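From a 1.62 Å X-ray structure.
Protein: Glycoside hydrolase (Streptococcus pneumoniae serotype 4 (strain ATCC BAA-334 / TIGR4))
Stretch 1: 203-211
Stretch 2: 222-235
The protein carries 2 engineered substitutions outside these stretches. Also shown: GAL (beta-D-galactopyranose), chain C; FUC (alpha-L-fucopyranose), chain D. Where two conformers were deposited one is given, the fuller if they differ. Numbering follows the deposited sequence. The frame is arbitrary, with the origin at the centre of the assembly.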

# COMPACT_ATOMS: atom_id res chain seq x y z
N SER A 203 -18.72 15.08 -6.88
CA SER A 203 -18.33 16.12 -7.84
C SER A 203 -16.85 16.43 -7.64
O SER A 203 -16.22 15.93 -6.71
CB SER A 203 -19.14 17.38 -7.70
OG SER A 203 -18.69 18.13 -6.56
N THR A 204 -16.32 17.30 -8.51
CA THR A 204 -14.97 17.83 -8.37
C THR A 204 -14.88 18.92 -7.30
O THR A 204 -13.77 19.31 -6.96
CB THR A 204 -14.48 18.37 -9.72
OG1 THR A 204 -15.40 19.34 -10.25
CG2 THR A 204 -14.21 17.26 -10.71
N GLU A 205 -16.03 19.38 -6.78
CA GLU A 205 -16.08 20.53 -5.88
C GLU A 205 -16.26 20.03 -4.44
O GLU A 205 -16.18 18.83 -4.17
CB GLU A 205 -17.24 21.44 -6.28
CG GLU A 205 -17.27 21.69 -7.80
CD GLU A 205 -16.00 22.39 -8.29
OE1 GLU A 205 -15.81 23.56 -7.89
OE2 GLU A 205 -15.18 21.77 -9.05
N GLY A 206 -16.46 20.96 -3.50
CA GLY A 206 -16.43 20.53 -2.11
C GLY A 206 -17.75 19.96 -1.60
O GLY A 206 -18.33 20.49 -0.63
N THR A 207 -18.18 18.86 -2.24
CA THR A 207 -19.43 18.19 -1.88
C THR A 207 -19.14 17.06 -0.88
O THR A 207 -18.03 16.90 -0.40
CB THR A 207 -20.16 17.74 -3.15
OG1 THR A 207 -19.21 17.00 -3.93
CG2 THR A 207 -20.67 18.92 -3.95
N SER A 208 -20.18 16.27 -0.57
CA SER A 208 -20.07 15.27 0.48
C SER A 208 -19.26 14.05 0.05
O SER A 208 -18.79 13.30 0.92
CB SER A 208 -21.44 14.88 0.98
OG SER A 208 -22.34 14.69 -0.12
N ILE A 209 -19.14 13.81 -1.27
CA ILE A 209 -18.33 12.72 -1.82
C ILE A 209 -17.28 13.29 -2.77
O ILE A 209 -17.61 14.13 -3.59
CB ILE A 209 -19.21 11.68 -2.53
CG1 ILE A 209 -20.36 11.21 -1.62
CG2 ILE A 209 -18.34 10.50 -3.01
CD1 ILE A 209 -21.23 10.13 -2.23
N ARG A 210 -16.02 12.81 -2.67
CA ARG A 210 -14.98 13.14 -3.64
C ARG A 210 -14.52 11.85 -4.33
O ARG A 210 -14.77 10.74 -3.85
CB ARG A 210 -13.76 13.77 -2.92
CG ARG A 210 -12.96 12.80 -2.05
CD ARG A 210 -11.74 13.53 -1.49
NE ARG A 210 -10.87 12.59 -0.78
CZ ARG A 210 -11.08 12.20 0.47
NH1 ARG A 210 -12.12 12.68 1.16
NH2 ARG A 210 -10.24 11.31 1.02
N TRP A 211 -13.83 12.03 -5.45
CA TRP A 211 -13.15 10.91 -6.07
C TRP A 211 -11.93 10.50 -5.24
O TRP A 211 -11.27 11.38 -4.69
CB TRP A 211 -12.76 11.37 -7.47
CG TRP A 211 -12.23 10.22 -8.27
CD1 TRP A 211 -12.64 8.92 -8.26
CD2 TRP A 211 -11.15 10.31 -9.21
NE1 TRP A 211 -11.89 8.18 -9.13
CE2 TRP A 211 -10.97 9.00 -9.73
CE3 TRP A 211 -10.34 11.35 -9.67
CZ2 TRP A 211 -10.01 8.72 -10.71
CZ3 TRP A 211 -9.40 11.07 -10.64
CH2 TRP A 211 -9.23 9.77 -11.13
C1 GAL C . -12.12 10.89 -13.78
C2 GAL C . -12.39 12.39 -13.51
C3 GAL C . -12.88 12.62 -12.08
C4 GAL C . -13.95 11.61 -11.66
C5 GAL C . -13.42 10.20 -11.97
C6 GAL C . -14.37 9.09 -11.59
O2 GAL C . -11.16 13.12 -13.69
O3 GAL C . -13.35 13.99 -11.93
O4 GAL C . -15.19 11.82 -12.38
O5 GAL C . -13.26 10.11 -13.40
O6 GAL C . -13.67 7.82 -11.71
C1 FUC D . -11.33 14.38 -14.34
C2 FUC D . -10.19 15.29 -13.82
C3 FUC D . -8.86 14.79 -14.42
C4 FUC D . -8.90 14.77 -15.93
C5 FUC D . -10.04 13.86 -16.34
C6 FUC D . -10.25 13.78 -17.85
O2 FUC D . -10.19 15.23 -12.42
O3 FUC D . -7.73 15.58 -14.00
O4 FUC D . -9.13 16.09 -16.46
O5 FUC D . -11.23 14.38 -15.74
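Stretch 2 222-235: PLWQKVNPDKLGTE

Stretch 2 runs counter to stretch 1 where the two backbones come closest: the CA atoms of T204 and G233 lie 4.8 Å apart and those of G206 and P229 4.4 Å apart, so the numbering rises in one as it falls in the other. Each stretch has a short strand, 209-211 in the first and 226-227 in the second; a 3-10 segment follows at 229-230, and the peptide bond before P222 is cis. At the T204 end the backbones join directly, G233 N donating to T204 O (2.8 Å, N-H...O angle 141°). G233 has phi 81°, a value that favours glycine.

L232 (chi1 m, chi2 t) points toward stretch 1 and packs beside this bond, its CB 3.4 Å from T204 O and its CD1 3.5 Å from E205 O. G206 CA lies 3.8 Å from P229 CB; an ideal CB on G206 would fall 2.4 Å from that same P229 CB, a clash. T204 CG2 meets T234 CG2 at 3.9 Å.

At the other end R210, extended through chi2 and chi3 (both t), reaches the start of stretch 2. R210 NH2 donates to W224 O (3.2 Å, N-H...O angle 136°). V227 CG1 covers one guanidinium face and approaches R210 CD to 3.8 Å, while L223 CD1 sits at the edge, 3.3 Å from R210 NH2.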

# COMPACT_ATOMS: atom_id res chain seq x y z
N PRO A 222 -2.34 7.01 4.88
CA PRO A 222 -3.59 7.27 5.58
C PRO A 222 -4.76 7.56 4.63
O PRO A 222 -4.53 7.96 3.49
CB PRO A 222 -3.31 8.58 6.35
CG PRO A 222 -2.20 9.26 5.55
CD PRO A 222 -1.37 8.11 5.05
N LEU A 223 -5.98 7.32 5.12
CA LEU A 223 -7.17 7.89 4.49
C LEU A 223 -7.91 8.75 5.51
O LEU A 223 -8.63 8.23 6.37
CB LEU A 223 -8.11 6.83 3.89
CG LEU A 223 -9.41 7.42 3.31
CD1 LEU A 223 -9.14 8.37 2.14
CD2 LEU A 223 -10.44 6.34 2.92
N TRP A 224 -7.71 10.07 5.40
CA TRP A 224 -8.53 11.04 6.12
C TRP A 224 -9.78 11.32 5.29
O TRP A 224 -9.68 11.70 4.11
CB TRP A 224 -7.72 12.33 6.35
CG TRP A 224 -6.50 12.08 7.19
CD1 TRP A 224 -5.19 11.92 6.80
CD2 TRP A 224 -6.51 11.98 8.62
NE1 TRP A 224 -4.38 11.72 7.90
CE2 TRP A 224 -5.18 11.76 9.02
CE3 TRP A 224 -7.55 12.02 9.58
CZ2 TRP A 224 -4.84 11.55 10.36
CZ3 TRP A 224 -7.21 11.88 10.91
CH2 TRP A 224 -5.87 11.66 11.28
N GLN A 225 -10.96 11.09 5.88
CA GLN A 225 -12.21 11.35 5.18
C GLN A 225 -12.60 12.81 5.38
O GLN A 225 -13.64 13.12 5.96
CB GLN A 225 -13.30 10.38 5.68
CG GLN A 225 -13.02 8.93 5.32
CD GLN A 225 -13.28 8.60 3.87
OE1 GLN A 225 -12.84 9.29 2.93
NE2 GLN A 225 -14.01 7.51 3.63
N LYS A 226 -11.73 13.70 4.92
CA LYS A 226 -11.91 15.14 5.08
C LYS A 226 -10.93 15.83 4.13
O LYS A 226 -9.84 15.30 3.88
CB LYS A 226 -11.68 15.60 6.55
CG LYS A 226 -10.38 15.18 7.21
CD LYS A 226 -10.26 15.78 8.63
CE LYS A 226 -9.00 15.36 9.36
NZ LYS A 226 -8.90 16.02 10.70
N VAL A 227 -11.31 17.02 3.65
CA VAL A 227 -10.50 17.82 2.74
C VAL A 227 -10.85 19.28 2.96
O VAL A 227 -11.82 19.59 3.61
CB VAL A 227 -10.79 17.47 1.26
CG1 VAL A 227 -10.27 16.08 0.86
CG2 VAL A 227 -12.25 17.65 0.89
N ASN A 228 -10.03 20.18 2.38
CA ASN A 228 -10.36 21.58 2.23
C ASN A 228 -10.86 21.78 0.80
O ASN A 228 -10.14 21.43 -0.14
CB ASN A 228 -9.09 22.38 2.51
CG ASN A 228 -9.36 23.87 2.48
OD1 ASN A 228 -10.21 24.33 1.71
ND2 ASN A 228 -8.66 24.63 3.32
N PRO A 229 -12.10 22.27 0.60
CA PRO A 229 -12.68 22.36 -0.74
C PRO A 229 -11.84 23.22 -1.68
O PRO A 229 -11.87 23.03 -2.89
CB PRO A 229 -14.06 23.02 -0.56
CG PRO A 229 -14.39 22.81 0.90
CD PRO A 229 -13.07 22.67 1.63
N ASP A 230 -11.06 24.15 -1.12
CA ASP A 230 -10.24 25.01 -1.96
C ASP A 230 -9.05 24.30 -2.58
O ASP A 230 -8.36 24.87 -3.44
CB ASP A 230 -9.80 26.25 -1.16
CG ASP A 230 -10.88 27.31 -1.06
OD1 ASP A 230 -11.94 27.17 -1.73
OD2 ASP A 230 -10.64 28.32 -0.38
N LYS A 231 -8.79 23.03 -2.18
CA LYS A 231 -7.74 22.25 -2.79
C LYS A 231 -8.33 21.10 -3.63
O LYS A 231 -7.63 20.15 -3.93
CB LYS A 231 -6.79 21.76 -1.70
CG LYS A 231 -5.94 22.91 -1.12
CD LYS A 231 -4.68 22.48 -0.40
CE LYS A 231 -5.05 21.94 0.96
NZ LYS A 231 -3.83 21.65 1.76
N LEU A 232 -9.61 21.25 -4.02
CA LEU A 232 -10.22 20.29 -4.93
C LEU A 232 -10.26 20.89 -6.33
O LEU A 232 -9.24 21.44 -6.78
CB LEU A 232 -11.61 19.92 -4.39
CG LEU A 232 -11.59 19.23 -3.02
CD1 LEU A 232 -13.03 18.91 -2.58
CD2 LEU A 232 -10.74 17.95 -3.04
N GLY A 233 -11.39 20.75 -7.04
CA GLY A 233 -11.48 21.14 -8.45
C GLY A 233 -10.91 20.06 -9.38
O GLY A 233 -10.41 19.02 -8.94
N THR A 234 -10.95 20.29 -10.71
CA THR A 234 -10.45 19.30 -11.65
C THR A 234 -8.94 19.04 -11.54
O THR A 234 -8.48 17.97 -11.93
CB THR A 234 -10.88 19.62 -13.10
OG1 THR A 234 -10.43 20.95 -13.36
CG2 THR A 234 -12.37 19.62 -13.27
N GLU A 235 -8.19 20.02 -11.01
CA GLU A 235 -6.75 19.88 -10.86
C GLU A 235 -6.36 19.56 -9.42
O GLU A 235 -5.24 19.87 -9.00
CB GLU A 235 -6.03 21.18 -11.25
CG GLU A 235 -6.41 21.67 -12.63
CD GLU A 235 -6.32 20.54 -13.63
OE1 GLU A 235 -7.32 20.29 -14.32
OE2 GLU A 235 -5.25 19.90 -13.69